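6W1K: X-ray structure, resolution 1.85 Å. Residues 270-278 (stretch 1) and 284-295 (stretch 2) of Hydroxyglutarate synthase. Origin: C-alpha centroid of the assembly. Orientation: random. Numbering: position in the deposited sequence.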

# COMPACT_ATOMS: atom_id res chain seq x y z
N GLU A 270 0.31 8.46 -10.98
CA GLU A 270 -0.31 9.58 -11.68
C GLU A 270 -1.68 9.14 -12.15
O GLU A 270 -1.81 8.11 -12.84
CB GLU A 270 0.52 10.04 -12.88
CG GLU A 270 -0.04 11.34 -13.53
CD GLU A 270 0.92 12.04 -14.50
OE1 GLU A 270 2.10 11.64 -14.57
OE2 GLU A 270 0.50 13.00 -15.20
N ARG A 271 -2.71 9.89 -11.78
CA ARG A 271 -4.06 9.67 -12.26
C ARG A 271 -4.41 10.77 -13.25
O ARG A 271 -4.46 11.95 -12.87
CB ARG A 271 -5.05 9.64 -11.09
CG ARG A 271 -4.68 8.62 -9.99
CD ARG A 271 -5.68 8.60 -8.79
NE ARG A 271 -5.35 7.46 -7.94
CZ ARG A 271 -5.79 6.22 -8.13
NH1 ARG A 271 -5.39 5.26 -7.33
NH2 ARG A 271 -6.65 5.96 -9.10
N LEU A 272 -4.65 10.39 -14.50
CA LEU A 272 -4.95 11.37 -15.53
C LEU A 272 -6.43 11.73 -15.55
O LEU A 272 -7.28 10.98 -15.06
CB LEU A 272 -4.53 10.86 -16.90
CG LEU A 272 -3.02 10.69 -17.12
CD1 LEU A 272 -2.78 10.42 -18.62
CD2 LEU A 272 -2.22 11.89 -16.66
N VAL A 273 -6.74 12.87 -16.17
CA VAL A 273 -8.11 13.32 -16.26
C VAL A 273 -8.95 12.33 -17.06
O VAL A 273 -8.48 11.72 -18.03
CB VAL A 273 -8.18 14.72 -16.89
CG1 VAL A 273 -9.58 15.26 -16.81
CG2 VAL A 273 -7.24 15.69 -16.19
N LEU A 274 -10.21 12.18 -16.66
CA LEU A 274 -11.10 11.29 -17.37
C LEU A 274 -11.51 11.89 -18.71
O LEU A 274 -11.51 13.12 -18.89
CB LEU A 274 -12.34 11.00 -16.54
CG LEU A 274 -12.13 10.13 -15.30
CD1 LEU A 274 -13.34 10.24 -14.38
CD2 LEU A 274 -11.86 8.68 -15.71
N PRO A 275 -11.88 11.04 -19.68
CA PRO A 275 -12.19 11.57 -21.02
C PRO A 275 -13.36 12.54 -21.03
O PRO A 275 -13.33 13.51 -21.79
CB PRO A 275 -12.51 10.31 -21.84
CG PRO A 275 -12.84 9.23 -20.80
CD PRO A 275 -12.01 9.57 -19.60
N GLN A 276 -14.38 12.32 -20.20
CA GLN A 276 -15.50 13.26 -20.19
C GLN A 276 -15.09 14.66 -19.75
O GLN A 276 -15.85 15.60 -19.94
CB GLN A 276 -16.62 12.77 -19.28
CG GLN A 276 -16.14 12.46 -17.88
CD GLN A 276 -15.92 10.98 -17.65
OE1 GLN A 276 -15.32 10.29 -18.48
NE2 GLN A 276 -16.41 10.48 -16.50
N PHE A 277 -13.92 14.81 -19.13
CA PHE A 277 -13.39 16.10 -18.70
C PHE A 277 -12.16 16.47 -19.53
O PHE A 277 -11.27 17.18 -19.07
CB PHE A 277 -13.05 16.05 -17.21
CG PHE A 277 -14.22 15.67 -16.35
CD1 PHE A 277 -15.43 16.34 -16.49
CD2 PHE A 277 -14.13 14.65 -15.40
CE1 PHE A 277 -16.52 16.02 -15.71
CE2 PHE A 277 -15.23 14.32 -14.61
CZ PHE A 277 -16.43 15.01 -14.77
N LYS A 278 -12.09 15.93 -20.75
CA LYS A 278 -10.98 16.19 -21.65
C LYS A 278 -10.64 17.68 -21.70
O LYS A 278 -9.52 18.09 -21.37
CB LYS A 278 -11.34 15.70 -23.06
CG LYS A 278 -11.07 14.25 -23.37
CD LYS A 278 -11.89 13.79 -24.61
CE LYS A 278 -11.93 14.84 -25.72
NZ LYS A 278 -11.63 14.25 -27.05
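Stretch 2 284-295: EVNEHHRRDGFE

Stretch 2 first touches stretch 1 at Val285, against Val273, then makes one 3-10 turn at Glu287 to His289, and then runs back antiparallel, so that Val273 faces Arg290 (CA to CA 4.2 Å) and Arg271 faces Arg291. The pairing is a single bridge: Leu274 N donates to His289 O at 2.9 Å, and Arg291 N to Leu272 O at 3.0 Å, both nearly straight.

Arg271 covers by far the most surface. Its CB points toward stretch 2, and the extended m, t, t side chain carries the guanidinium along the extended backbone beyond the bridge. There NH2 reaches Arg291 O at 2.9 Å and Gly293 O at 2.7 Å, while NH1 also meets Gly293 O at 2.9 Å. Arg291 O and Gly293 O both lie near the guanidinium plane, at its edge; Arg271 NH1 lies over the Phe294 ring face, 4.0 Å from Phe294 CE1, and with Arg271 CZ 5.4 Å from the ring centroid, any cation-pi attraction is weak at most. Gly293, at phi 78°, adopts a backbone that favours glycine.

Arg290 repeats the rule in reverse, with the same rotamers: its NH1 donates to Arg271 O at 2.7 Å, and Val273 CG2 lies over its guanidinium face.

His289 closes the other end. Its ND1 accepts from Asn286 N at 3.0 Å, and its edge meets the face of Phe277, with His289 CD2 3.5 Å from Phe277 CD2. Nearby, Val273 CG2 packs on Val285 CG1 at 3.4 Å.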

# COMPACT_ATOMS: atom_id res chain seq x y z
N GLU A 284 -8.35 23.62 -13.67
CA GLU A 284 -9.66 23.25 -13.14
C GLU A 284 -9.75 21.79 -12.70
O GLU A 284 -10.79 21.38 -12.19
CB GLU A 284 -10.75 23.50 -14.18
CG GLU A 284 -10.98 24.95 -14.55
CD GLU A 284 -11.22 25.86 -13.35
OE1 GLU A 284 -10.63 26.96 -13.32
OE2 GLU A 284 -11.99 25.47 -12.44
N VAL A 285 -8.70 20.99 -12.89
CA VAL A 285 -8.79 19.56 -12.61
C VAL A 285 -8.62 19.33 -11.12
O VAL A 285 -7.65 19.80 -10.51
CB VAL A 285 -7.75 18.78 -13.43
CG1 VAL A 285 -7.93 17.30 -13.22
CG2 VAL A 285 -7.87 19.11 -14.91
N ASN A 286 -9.57 18.62 -10.52
CA ASN A 286 -9.51 18.17 -9.14
C ASN A 286 -9.48 16.64 -9.11
O ASN A 286 -9.62 15.99 -10.15
CB ASN A 286 -10.69 18.69 -8.33
CG ASN A 286 -10.79 20.20 -8.37
OD1 ASN A 286 -11.41 20.80 -9.26
ND2 ASN A 286 -10.15 20.83 -7.39
N GLU A 287 -9.31 16.08 -7.92
CA GLU A 287 -9.07 14.64 -7.83
C GLU A 287 -10.25 13.85 -8.37
O GLU A 287 -10.07 12.78 -8.95
CB GLU A 287 -8.76 14.24 -6.38
CG GLU A 287 -8.26 12.78 -6.18
CD GLU A 287 -6.80 12.55 -6.60
OE1 GLU A 287 -6.12 13.53 -7.01
OE2 GLU A 287 -6.34 11.38 -6.51
N HIS A 288 -11.47 14.38 -8.22
CA HIS A 288 -12.63 13.62 -8.67
C HIS A 288 -12.77 13.62 -10.19
O HIS A 288 -13.53 12.82 -10.73
CB HIS A 288 -13.90 14.15 -7.99
CG HIS A 288 -14.42 15.44 -8.54
ND1 HIS A 288 -14.02 16.67 -8.07
CD2 HIS A 288 -15.34 15.68 -9.51
CE1 HIS A 288 -14.66 17.62 -8.74
NE2 HIS A 288 -15.46 17.05 -9.62
N HIS A 289 -12.01 14.45 -10.90
CA HIS A 289 -12.00 14.46 -12.35
C HIS A 289 -11.02 13.47 -12.95
O HIS A 289 -10.88 13.41 -14.17
CB HIS A 289 -11.61 15.84 -12.87
CG HIS A 289 -12.59 16.91 -12.54
ND1 HIS A 289 -12.25 18.03 -11.82
CD2 HIS A 289 -13.90 17.04 -12.86
CE1 HIS A 289 -13.31 18.82 -11.72
NE2 HIS A 289 -14.33 18.23 -12.33
N ARG A 290 -10.30 12.74 -12.10
CA ARG A 290 -9.20 11.88 -12.50
C ARG A 290 -9.59 10.42 -12.30
O ARG A 290 -10.47 10.08 -11.50
CB ARG A 290 -7.94 12.22 -11.69
CG ARG A 290 -7.52 13.68 -11.80
CD ARG A 290 -6.23 13.94 -11.01
NE ARG A 290 -5.68 15.27 -11.24
CZ ARG A 290 -4.85 15.58 -12.24
NH1 ARG A 290 -4.47 14.65 -13.10
NH2 ARG A 290 -4.40 16.82 -12.37
N ARG A 291 -8.93 9.55 -13.06
CA ARG A 291 -9.17 8.12 -12.96
C ARG A 291 -8.99 7.65 -11.53
O ARG A 291 -7.94 7.87 -10.91
CB ARG A 291 -8.22 7.38 -13.91
CG ARG A 291 -8.00 5.90 -13.55
CD ARG A 291 -9.16 5.05 -14.03
NE ARG A 291 -8.72 3.77 -14.60
CZ ARG A 291 -8.45 2.67 -13.90
NH1 ARG A 291 -8.56 2.67 -12.56
NH2 ARG A 291 -8.07 1.57 -14.53
N ASP A 292 -10.03 7.03 -10.99
CA ASP A 292 -10.01 6.53 -9.63
C ASP A 292 -9.75 5.02 -9.62
O ASP A 292 -9.77 4.34 -10.64
CB ASP A 292 -11.32 6.85 -8.90
CG ASP A 292 -11.14 6.93 -7.38
OD1 ASP A 292 -10.02 6.61 -6.89
OD2 ASP A 292 -12.14 7.29 -6.70
N GLY A 293 -9.48 4.51 -8.43
CA GLY A 293 -9.36 3.08 -8.25
C GLY A 293 -8.02 2.55 -8.73
O GLY A 293 -7.01 3.26 -8.77
N PHE A 294 -8.02 1.28 -9.12
CA PHE A 294 -6.79 0.52 -9.33
C PHE A 294 -6.99 -0.37 -10.55
O PHE A 294 -8.05 -0.39 -11.17
CB PHE A 294 -6.44 -0.28 -8.08
CG PHE A 294 -6.16 0.57 -6.87
CD1 PHE A 294 -4.86 0.96 -6.58
CD2 PHE A 294 -7.20 1.00 -6.06
CE1 PHE A 294 -4.62 1.76 -5.49
CE2 PHE A 294 -6.97 1.80 -4.96
CZ PHE A 294 -5.68 2.17 -4.66
N GLU A 295 -5.94 -1.10 -10.93
CA GLU A 295 -5.99 -1.88 -12.16
C GLU A 295 -5.24 -3.19 -11.94
O GLU A 295 -4.08 -3.18 -11.52
CB GLU A 295 -5.39 -1.09 -13.33
CG GLU A 295 -5.94 -1.53 -14.70
CD GLU A 295 -5.16 -2.71 -15.25
OE1 GLU A 295 -3.93 -2.72 -15.05
OE2 GLU A 295 -5.76 -3.63 -15.87